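PDB 6QBT: HTLV-2 integrase catalytic core domain from Human T-cell leukemia virus 2, which probably inserts viral DNA into host chromosomes as the magnesium-binding, RNase H-like catalytic core of the retroviral integrase, part of the larger Pol polyprotein. Local coordinates for residues Q11-T15 with L26-V30; G35-V39 with L136-N140. All coordinates share one frame; numbering follows the deposited sequence.

Contact 1. Residues Q11-T15 with L26-V30; sequences QGDVT and LHVWV. With MG (magnesium ion), chain B.
Gly12 CA lies over one face of the six-membered ring of Trp29 in a CH-pi contact, 3.8 Å from the centroid and nearer the rim, at CE3. With its CG anti to the carbonyl carbon (chi1 -70°), Trp29 swings the benzo half of the indole across to the neighbouring strand, and the bare glycine backbone leaves room for it. Two residues on, the same face of the sheet carries a second CH-pi contact. Val14 and His27 project alongside each other from the two strands, and Val14 CG2 rests over the imidazole face, 3.4 Å from His27 CD2. Helix 47-61 packs on both aromatic residues, with Phe54 meeting the indole.

On the other face, Thr15 CG2 packs on Leu26 CB at 3.7 Å. Placing OG1 trans to the backbone N (chi1 -175°) leaves this methyl to face Leu26, while OG1 is hydrogen-bonded to Lys113 of helix 104-122. Asp13 rises from this face and binds magnesium through OD1 at 2.2 Å; Asp70 supplies the second protein ligand.

Paired backbone bonds at Gln11-Val30, Asp13-Val28 and Thr15-Leu26 lock the antiparallel hairpin of the RNase H-like fold. Asp13 N donates to Val28 O at 3.2 Å and Val28 N to Asp13 O at 3.0 Å, so the adjacent strand holds the backbone of Asp13 in place while OD1 coordinates the ion.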
loop_
_atom_site.group_PDB
_atom_site.type_symbol
_atom_site.label_atom_id
_atom_site.label_comp_id
_atom_site.label_asym_id
_atom_site.label_seq_id
_atom_site.Cartn_x
_atom_site.Cartn_y
_atom_site.Cartn_z
ATOM N N GLN A 11 15.112 10.941 -11.658
ATOM C CA GLN A 11 16.549 10.671 -11.458
ATOM C C GLN A 11 16.674 9.492 -10.520
ATOM O O GLN A 11 15.926 9.410 -9.549
ATOM C CB GLN A 11 17.239 11.840 -10.779
ATOM C CG GLN A 11 17.080 13.170 -11.465
ATOM C CD GLN A 11 18.339 13.583 -12.127
ATOM O OE1 GLN A 11 18.966 12.798 -12.858
ATOM N NE2 GLN A 11 18.752 14.806 -11.851
ATOM N N GLY A 12 17.625 8.602 -10.793
ATOM C CA GLY A 12 17.841 7.393 -9.976
ATOM C C GLY A 12 19.314 7.138 -9.777
ATOM O O GLY A 12 20.108 7.373 -10.687
ATOM N N ASP A 13 19.679 6.723 -8.562
ATOM C CA ASP A 13 21.010 6.227 -8.247
ATOM C C ASP A 13 20.887 5.275 -7.054
ATOM O O ASP A 13 19.860 5.237 -6.353
ATOM C CB ASP A 13 21.971 7.388 -7.940
ATOM C CG ASP A 13 23.459 6.981 -7.956
ATOM O OD1 ASP A 13 23.874 5.897 -8.437
ATOM O OD2 ASP A 13 24.269 7.768 -7.464
ATOM N N VAL A 14 21.935 4.493 -6.836
ATOM C CA VAL A 14 22.056 3.726 -5.638
ATOM C C VAL A 14 23.032 4.459 -4.716
ATOM O O VAL A 14 24.108 4.842 -5.144
ATOM C CB VAL A 14 22.513 2.300 -5.967
ATOM C CG1 VAL A 14 22.880 1.554 -4.699
ATOM C CG2 VAL A 14 21.394 1.555 -6.704
ATOM N N THR A 15 22.646 4.662 -3.456
ATOM C CA THR A 15 23.568 5.173 -2.438
ATOM C C THR A 15 23.743 4.114 -1.345
ATOM O O THR A 15 22.939 3.215 -1.244
ATOM C CB THR A 15 23.128 6.538 -1.855
ATOM O OG1 THR A 15 24.143 7.000 -0.956
ATOM C CG2 THR A 15 21.813 6.447 -1.107
ATOM N N LEU A 26 20.750 1.548 -0.848
ATOM C CA LEU A 26 19.543 2.324 -0.959
ATOM C C LEU A 26 19.361 2.653 -2.441
ATOM O O LEU A 26 20.169 3.380 -3.030
ATOM C CB LEU A 26 19.658 3.596 -0.113
ATOM C CG LEU A 26 19.342 3.482 1.385
ATOM C CD1 LEU A 26 19.584 2.133 2.047
ATOM C CD2 LEU A 26 20.171 4.509 2.082
ATOM N N HIS A 27 18.338 2.072 -3.047
ATOM C CA HIS A 27 17.961 2.410 -4.400
ATOM C C HIS A 27 16.932 3.552 -4.291
ATOM O O HIS A 27 15.842 3.370 -3.703
ATOM C CB HIS A 27 17.297 1.233 -5.077
ATOM C CG HIS A 27 18.196 0.085 -5.358
ATOM N ND1 HIS A 27 18.683 -0.742 -4.365
ATOM C CD2 HIS A 27 18.631 -0.436 -6.531
ATOM C CE1 HIS A 27 19.420 -1.693 -4.915
ATOM N NE2 HIS A 27 19.408 -1.529 -6.226
ATOM N N VAL A 28 17.279 4.698 -4.877
ATOM C CA VAL A 28 16.586 5.951 -4.682
ATOM C C VAL A 28 16.099 6.470 -6.041
ATOM O O VAL A 28 16.872 6.601 -6.966
ATOM C CB VAL A 28 17.548 6.990 -4.046
ATOM C CG1 VAL A 28 16.920 8.385 -3.969
ATOM C CG2 VAL A 28 18.020 6.526 -2.673
ATOM N N TRP A 29 14.818 6.779 -6.147
ATOM C CA TRP A 29 14.290 7.423 -7.355
ATOM C C TRP A 29 13.621 8.695 -6.913
ATOM O O TRP A 29 12.915 8.697 -5.897
ATOM C CB TRP A 29 13.237 6.541 -8.058
ATOM C CG TRP A 29 13.838 5.358 -8.664
ATOM C CD1 TRP A 29 13.921 4.094 -8.125
ATOM C CD2 TRP A 29 14.465 5.306 -9.920
ATOM N NE1 TRP A 29 14.557 3.256 -9.002
ATOM C CE2 TRP A 29 14.906 3.978 -10.115
ATOM C CE3 TRP A 29 14.722 6.264 -10.913
ATOM C CZ2 TRP A 29 15.598 3.584 -11.267
ATOM C CZ3 TRP A 29 15.387 5.868 -12.059
ATOM C CH2 TRP A 29 15.809 4.538 -12.233
ATOM N N VAL A 30 13.811 9.760 -7.678
ATOM C CA VAL A 30 13.195 11.029 -7.312
ATOM C C VAL A 30 12.671 11.753 -8.550
ATOM O O VAL A 30 13.352 11.823 -9.578
ATOM C CB VAL A 30 14.138 11.878 -6.410
ATOM C CG1 VAL A 30 15.511 11.939 -6.989
ATOM C CG2 VAL A 30 13.577 13.266 -6.148
HETATM MG MG MG B . 25.791 4.849 -8.715
#

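Contact 2. Residues G35-V39 with L136-N140; sequences GAVSV and LWTLN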
loop_
_atom_site.group_PDB
_atom_site.type_symbol
_atom_site.label_atom_id
_atom_site.label_comp_id
_atom_site.label_asym_id
_atom_site.label_seq_id
_atom_site.Cartn_x
_atom_site.Cartn_y
_atom_site.Cartn_z
ATOM N N GLY A 35 9.774 16.536 -6.683
ATOM C CA GLY A 35 10.724 16.127 -5.651
ATOM C C GLY A 35 10.316 14.869 -4.898
ATOM O O GLY A 35 11.014 14.481 -3.971
ATOM N N ALA A 36 9.221 14.227 -5.300
ATOM C CA ALA A 36 8.745 13.028 -4.623
ATOM C C ALA A 36 9.714 11.860 -4.786
ATOM O O ALA A 36 10.356 11.712 -5.831
ATOM C CB ALA A 36 7.359 12.635 -5.129
ATOM N N VAL A 37 9.783 11.026 -3.745
ATOM C CA VAL A 37 10.857 10.062 -3.590
ATOM C C VAL A 37 10.350 8.663 -3.435
ATOM O O VAL A 37 9.379 8.452 -2.738
ATOM C CB VAL A 37 11.658 10.323 -2.278
ATOM C CG1 VAL A 37 12.941 9.523 -2.267
ATOM C CG2 VAL A 37 11.970 11.802 -2.150
ATOM N N SER A 38 11.098 7.715 -3.992
ATOM C CA SER A 38 11.071 6.319 -3.558
ATOM C C SER A 38 12.461 5.857 -3.116
ATOM O O SER A 38 13.461 6.190 -3.745
ATOM C CB SER A 38 10.630 5.413 -4.692
ATOM O OG SER A 38 10.545 4.069 -4.251
ATOM N N VAL A 39 12.517 5.042 -2.073
ATOM C CA VAL A 39 13.761 4.439 -1.673
ATOM C C VAL A 39 13.472 3.025 -1.268
ATOM O O VAL A 39 12.514 2.798 -0.550
ATOM C CB VAL A 39 14.464 5.223 -0.516
ATOM C CG1 VAL A 39 13.467 5.724 0.504
ATOM C CG2 VAL A 39 15.537 4.381 0.192
ATOM N N LEU A 136 10.925 7.491 4.553
ATOM C CA LEU A 136 10.292 7.625 3.242
ATOM C C LEU A 136 8.932 8.374 3.278
ATOM O O LEU A 136 8.716 9.377 2.575
ATOM C CB LEU A 136 10.162 6.236 2.605
ATOM C CG LEU A 136 9.294 6.053 1.362
ATOM C CD1 LEU A 136 9.866 6.916 0.261
ATOM C CD2 LEU A 136 9.192 4.583 0.951
ATOM N N TRP A 137 8.034 7.897 4.122
ATOM C CA TRP A 137 6.712 8.497 4.225
ATOM C C TRP A 137 6.751 9.894 4.851
ATOM O O TRP A 137 6.014 10.796 4.411
ATOM C CB TRP A 137 5.747 7.559 4.956
ATOM C CG TRP A 137 5.368 6.431 4.077
ATOM C CD1 TRP A 137 5.967 5.215 3.997
ATOM C CD2 TRP A 137 4.324 6.429 3.120
ATOM N NE1 TRP A 137 5.339 4.432 3.049
ATOM C CE2 TRP A 137 4.337 5.162 2.479
ATOM C CE3 TRP A 137 3.380 7.373 2.730
ATOM C CZ2 TRP A 137 3.434 4.817 1.473
ATOM C CZ3 TRP A 137 2.489 7.048 1.741
ATOM C CH2 TRP A 137 2.514 5.764 1.123
ATOM N N THR A 138 7.615 10.083 5.837
ATOM C CA THR A 138 7.807 11.390 6.437
ATOM C C THR A 138 8.273 12.407 5.379
ATOM O O THR A 138 7.728 13.516 5.293
ATOM C CB THR A 138 8.809 11.349 7.623
ATOM O OG1 THR A 138 8.286 10.524 8.682
ATOM C CG2 THR A 138 9.064 12.769 8.191
ATOM N N LEU A 139 9.267 12.052 4.574
ATOM C CA LEU A 139 9.758 13.004 3.591
ATOM C C LEU A 139 8.681 13.362 2.539
ATOM O O LEU A 139 8.511 14.544 2.212
ATOM C CB LEU A 139 11.017 12.470 2.910
ATOM C CG LEU A 139 11.683 13.369 1.849
ATOM C CD1 LEU A 139 12.066 14.733 2.407
ATOM C CD2 LEU A 139 12.906 12.664 1.306
ATOM N N ASN A 140 7.971 12.360 2.022
ATOM C CA ASN A 140 6.976 12.593 0.957
ATOM C C ASN A 140 5.744 13.315 1.473
ATOM O O ASN A 140 5.283 14.266 0.832
ATOM C CB ASN A 140 6.559 11.305 0.234
ATOM C CG ASN A 140 7.604 10.814 -0.758
ATOM O OD1 ASN A 140 8.269 11.612 -1.449
ATOM N ND2 ASN A 140 7.737 9.490 -0.878
#
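Asn140 reads the backbone of Val37 with both ends of its carboxamide. Its OD1 accepts from Val37 N at 2.8 Å, the donor lying in the carbonyl plane on a lone pair, while its ND2 donates to Val37 O at 2.7 Å in a nearly straight bond, 175° at the hydrogen. Val37 O lies close to the amide plane, so the two bonds together fix the rotation of the carboxamide and give the buried N-H and C=O of Val37 their partners. The oxygen end also sits beside Ala36, with OD1 3.5 Å from Ala36 CA.

Side-chain packing flanks this polar pair. Val37 CG2 meets Leu139 CD2 at 3.7 Å, the two side chains being roughly perpendicular. Leu136, its CG anti to the backbone N (chi1 168°), reaches the strand with CD1, which packs on Val39 CG1 at 3.8 Å, the two side chains running antiparallel alongside each other. The same methyl also lies 3.4 Å from the carbonyl oxygen Val37 O.

Helix 128-142 lies here along the outer edge that strand 37-42 gives the RNase H-like sheet within this chain. Segments 37-39 and 136-140 run nearly antiparallel, at 171°. Ser38 N turns inward to Trp29 of the next strand, whereas the N-H and C=O of Val37 turn outward and are taken by Asn140, whose side-chain amide bonds to the edge much as a neighbouring strand would.

Further out, helix 104-122 packs on the apolar side, with Ile111, Ile112 and Leu115 around Leu139 and Thr108 against Val37. Leu60 of helix 47-61 and Trp153 of helix 152-156 pack on Asn140. On the helix, Trp137 and Thr138 touch Ser59 and Tyr87 of a second subunit.

How the contacts relate
From the N terminus, strand 9-19 turns at once into strand 22-31, and contact 1 closes this short hairpin, with ten residues between its segments. The chain then bends into strand 37-42, where contact 2 opens; that contact closes only after 96 more residues, mostly helical, when helix 128-142 returns to the strand. The two are therefore in series and neither encloses the other. Their centres are 11 Å apart, and strands 22-31 and 37-42, neighbours in one sheet, join them directly: Trp29 O lies 2.8 Å from Ser38 N, a probable hydrogen bond. Through this meeting, the metal-bearing central strand is linked to the sheet's outer strand and the late helix.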